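Acetyl xylan esterase (PDB 6AGQ) probably removes acetyl groups from acetylated xylan, as a cold-active carbohydrate esterase with an alpha/beta-hydrolase fold. Local coordinates at residues A[136-147]-A[225-236]. Numbering follows the deposited sequence.
Sequences GGIPGWMTLGIL and PYVEIKNWFRRY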
# COMPACT_ATOMS: atom_id res chain seq x y z
N GLY A 136 -7.77 24.67 20.72
CA GLY A 136 -7.01 23.47 20.46
C GLY A 136 -6.33 23.39 19.09
O GLY A 136 -6.07 24.41 18.40
N GLY A 137 -6.02 22.16 18.68
CA GLY A 137 -5.51 21.97 17.31
C GLY A 137 -5.52 20.57 16.78
O GLY A 137 -6.05 19.68 17.38
N ILE A 138 -4.87 20.43 15.63
CA ILE A 138 -4.60 19.16 14.98
C ILE A 138 -3.39 18.58 15.71
O ILE A 138 -2.47 19.33 16.04
CB ILE A 138 -4.24 19.43 13.49
CG1 ILE A 138 -5.39 20.17 12.78
CG2 ILE A 138 -3.88 18.16 12.72
CD1 ILE A 138 -6.78 19.58 12.90
N PRO A 139 -3.33 17.24 15.91
CA PRO A 139 -2.12 16.70 16.54
C PRO A 139 -0.85 17.19 15.85
O PRO A 139 -0.81 17.20 14.64
CB PRO A 139 -2.24 15.18 16.35
CG PRO A 139 -3.72 14.94 16.14
CD PRO A 139 -4.21 16.16 15.41
N GLY A 140 0.17 17.55 16.62
CA GLY A 140 1.33 18.33 16.14
C GLY A 140 1.32 19.77 16.63
O GLY A 140 0.67 20.10 17.60
N TRP A 141 2.03 20.64 15.94
CA TRP A 141 2.26 22.01 16.40
C TRP A 141 1.93 23.08 15.35
O TRP A 141 1.77 24.22 15.73
CB TRP A 141 3.74 22.16 16.88
CG TRP A 141 4.07 21.14 17.92
CD1 TRP A 141 3.74 21.22 19.22
CD2 TRP A 141 4.66 19.86 17.74
NE1 TRP A 141 4.15 20.10 19.88
CE2 TRP A 141 4.70 19.24 18.98
CE3 TRP A 141 5.19 19.19 16.65
CZ2 TRP A 141 5.23 17.97 19.16
CZ3 TRP A 141 5.70 17.94 16.82
CH2 TRP A 141 5.73 17.34 18.07
N MET A 142 1.75 22.71 14.09
CA MET A 142 1.54 23.69 12.97
C MET A 142 0.27 24.56 13.09
O MET A 142 0.19 25.61 12.42
CB MET A 142 1.33 22.96 11.62
CG MET A 142 2.44 22.10 11.08
SD MET A 142 3.97 23.03 10.91
CE MET A 142 3.48 24.00 9.47
N THR A 143 -0.73 24.09 13.83
CA THR A 143 -2.05 24.79 13.90
C THR A 143 -2.31 25.51 15.24
O THR A 143 -3.33 26.14 15.44
CB THR A 143 -3.19 23.82 13.59
OG1 THR A 143 -3.26 22.86 14.64
CG2 THR A 143 -2.93 23.08 12.32
N LEU A 144 -1.35 25.43 16.16
CA LEU A 144 -1.51 26.10 17.46
C LEU A 144 -1.40 27.60 17.30
O LEU A 144 -0.38 28.09 16.80
CB LEU A 144 -0.52 25.60 18.45
CG LEU A 144 -0.68 24.13 18.77
CD1 LEU A 144 0.54 23.72 19.56
CD2 LEU A 144 -1.96 23.88 19.57
N GLY A 145 -2.49 28.29 17.63
CA GLY A 145 -2.56 29.76 17.53
C GLY A 145 -2.59 30.28 16.10
O GLY A 145 -2.21 31.43 15.83
N ILE A 146 -3.09 29.46 15.18
CA ILE A 146 -3.04 29.77 13.75
C ILE A 146 -3.86 30.97 13.29
O ILE A 146 -3.55 31.57 12.24
CB ILE A 146 -3.32 28.56 12.87
CG1 ILE A 146 -2.72 28.79 11.45
CG2 ILE A 146 -4.80 28.21 12.84
CD1 ILE A 146 -2.58 27.49 10.69
N LEU A 147 -4.87 31.35 14.08
CA LEU A 147 -5.66 32.55 13.77
C LEU A 147 -5.10 33.93 14.11
O LEU A 147 -5.67 34.93 13.67
CB LEU A 147 -7.07 32.38 14.31
CG LEU A 147 -7.78 31.19 13.65
CD1 LEU A 147 -9.17 31.02 14.28
CD2 LEU A 147 -7.88 31.32 12.12
N PRO A 225 3.97 17.32 7.62
CA PRO A 225 3.29 18.33 8.48
C PRO A 225 2.41 19.39 7.77
O PRO A 225 1.47 19.91 8.38
CB PRO A 225 4.47 19.03 9.21
CG PRO A 225 5.75 18.53 8.57
CD PRO A 225 5.44 17.29 7.79
N TYR A 226 2.69 19.71 6.50
CA TYR A 226 1.77 20.56 5.76
C TYR A 226 0.30 20.04 5.76
O TYR A 226 -0.64 20.83 5.73
CB TYR A 226 2.23 20.82 4.36
CG TYR A 226 3.44 21.69 4.20
CD1 TYR A 226 3.45 23.00 4.70
CD2 TYR A 226 4.56 21.23 3.52
CE1 TYR A 226 4.54 23.82 4.54
CE2 TYR A 226 5.68 22.07 3.32
CZ TYR A 226 5.68 23.35 3.86
OH TYR A 226 6.76 24.20 3.66
N VAL A 227 0.10 18.73 5.84
CA VAL A 227 -1.22 18.16 5.91
C VAL A 227 -2.05 18.64 7.15
O VAL A 227 -3.27 18.68 7.08
CB VAL A 227 -1.16 16.60 5.81
CG1 VAL A 227 -0.86 15.95 7.13
CG2 VAL A 227 -2.48 16.04 5.30
N GLU A 228 -1.40 19.01 8.27
CA GLU A 228 -2.09 19.54 9.46
C GLU A 228 -2.87 20.81 9.09
O GLU A 228 -3.94 21.05 9.59
CB GLU A 228 -1.08 19.87 10.57
CG GLU A 228 -0.33 18.67 11.15
CD GLU A 228 0.73 19.06 12.21
OE1 GLU A 228 0.54 20.05 12.94
OE2 GLU A 228 1.77 18.36 12.36
N ILE A 229 -2.35 21.61 8.18
CA ILE A 229 -3.09 22.82 7.76
C ILE A 229 -4.36 22.44 7.00
O ILE A 229 -5.41 23.03 7.23
CB ILE A 229 -2.19 23.72 6.94
CG1 ILE A 229 -1.10 24.32 7.85
CG2 ILE A 229 -2.96 24.86 6.40
CD1 ILE A 229 0.07 24.83 7.06
N LYS A 230 -4.27 21.45 6.13
CA LYS A 230 -5.43 20.96 5.41
C LYS A 230 -6.42 20.36 6.44
O LYS A 230 -7.63 20.65 6.41
CB LYS A 230 -4.98 19.95 4.31
CG LYS A 230 -6.10 19.30 3.51
CD LYS A 230 -5.75 17.90 2.98
CE LYS A 230 -5.89 16.89 4.10
NZ LYS A 230 -5.50 15.50 3.75
N ASN A 231 -5.91 19.59 7.41
CA ASN A 231 -6.80 19.02 8.46
C ASN A 231 -7.40 20.09 9.36
O ASN A 231 -8.51 20.00 9.72
CB ASN A 231 -6.08 17.93 9.21
CG ASN A 231 -5.77 16.75 8.32
OD1 ASN A 231 -6.20 16.71 7.18
ND2 ASN A 231 -5.01 15.82 8.80
N TRP A 232 -6.70 21.19 9.62
CA TRP A 232 -7.35 22.36 10.25
C TRP A 232 -8.64 22.74 9.52
O TRP A 232 -9.70 22.81 10.14
CB TRP A 232 -6.43 23.57 10.36
CG TRP A 232 -6.96 24.60 11.27
CD1 TRP A 232 -6.82 24.63 12.60
CD2 TRP A 232 -7.81 25.73 10.93
NE1 TRP A 232 -7.49 25.69 13.12
CE2 TRP A 232 -8.08 26.40 12.11
CE3 TRP A 232 -8.30 26.25 9.73
CZ2 TRP A 232 -8.89 27.55 12.17
CZ3 TRP A 232 -9.12 27.38 9.76
CH2 TRP A 232 -9.41 28.03 10.99
N PHE A 233 -8.54 22.98 8.20
CA PHE A 233 -9.70 23.32 7.43
C PHE A 233 -10.79 22.31 7.57
O PHE A 233 -11.91 22.69 7.88
CB PHE A 233 -9.41 23.62 5.96
CG PHE A 233 -8.72 24.93 5.79
CD1 PHE A 233 -9.41 26.08 5.97
CD2 PHE A 233 -7.36 25.00 5.60
CE1 PHE A 233 -8.81 27.31 5.87
CE2 PHE A 233 -6.73 26.22 5.50
CZ PHE A 233 -7.47 27.38 5.67
N ARG A 234 -10.45 21.04 7.42
CA ARG A 234 -11.39 19.97 7.54
C ARG A 234 -12.17 20.00 8.84
O ARG A 234 -13.36 19.65 8.83
CB ARG A 234 -10.73 18.60 7.40
CG ARG A 234 -10.29 18.24 6.00
CD ARG A 234 -9.51 16.94 5.99
NE ARG A 234 -10.24 15.78 6.52
CZ ARG A 234 -11.02 14.97 5.80
NH1 ARG A 234 -11.16 15.17 4.51
NH2 ARG A 234 -11.61 13.92 6.35
N ARG A 235 -11.53 20.35 9.96
CA ARG A 235 -12.24 20.40 11.28
C ARG A 235 -12.86 21.74 11.74
O ARG A 235 -13.80 21.76 12.48
CB ARG A 235 -11.31 19.94 12.36
CG ARG A 235 -10.88 18.52 12.16
CD ARG A 235 -11.18 17.82 13.44
NE ARG A 235 -10.64 16.48 13.56
CZ ARG A 235 -11.38 15.39 13.75
NH1 ARG A 235 -12.71 15.42 13.72
NH2 ARG A 235 -10.77 14.26 13.91
N TYR A 236 -12.28 22.84 11.35
CA TYR A 236 -12.64 24.15 11.87
C TYR A 236 -13.35 24.98 10.82
O TYR A 236 -14.06 25.91 11.17
CB TYR A 236 -11.37 24.92 12.31
CG TYR A 236 -10.69 24.41 13.58
CD1 TYR A 236 -9.77 23.36 13.53
CD2 TYR A 236 -10.96 24.98 14.81
CE1 TYR A 236 -9.18 22.86 14.70
CE2 TYR A 236 -10.34 24.52 15.96
CZ TYR A 236 -9.47 23.44 15.91
OH TYR A 236 -8.85 22.96 17.03
O HOH W 1 -5.76 25.50 15.87
O HOH W 2 -1.21 21.19 14.61
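Glu228 reaches from helix 226-236 into the loop 136-147, where its OE1 accepts a hydrogen bond from Met142 N at 3.1 Å. The N-H meets the syn side of the carboxylate, 26° out of its plane. A water gives OE1 a second donor and ties it to Ile138 O and Thr143 N. The Glu228 chain runs extended beyond CG (chi2 177°), and Ile138 runs antiparallel alongside it, its CG2 3.9 Å from Glu228 CG, while Ile138 CD1 lies on the helix backbone, 3.6 Å from Asn231 C. Farther along, Ile146 CG2 sits over the five-membered ring of Trp232 in a CH-pi contact, 3.9 Å from the centroid; Tyr236 CB lies against the opposite face, near its rim. Leu147 CD2 touches Trp232 CH2 at 3.8 Å. In this alpha/beta-hydrolase fold the contact joins the loop between strand 114-118 and helix 153-170 to one of several helices that lie in sequence between strands 203-207 and 265-271. Within the loop, Ile138 N donates to Thr143 OG1 at 3.1 Å, and a weak bond closes a type I turn from Trp141 to Leu144. Farther out, Tyr95 OH bonds Trp141 N and, weakly, Glu228 OE2, and Tyr236 OH bonds Gly125 O of a second subunit.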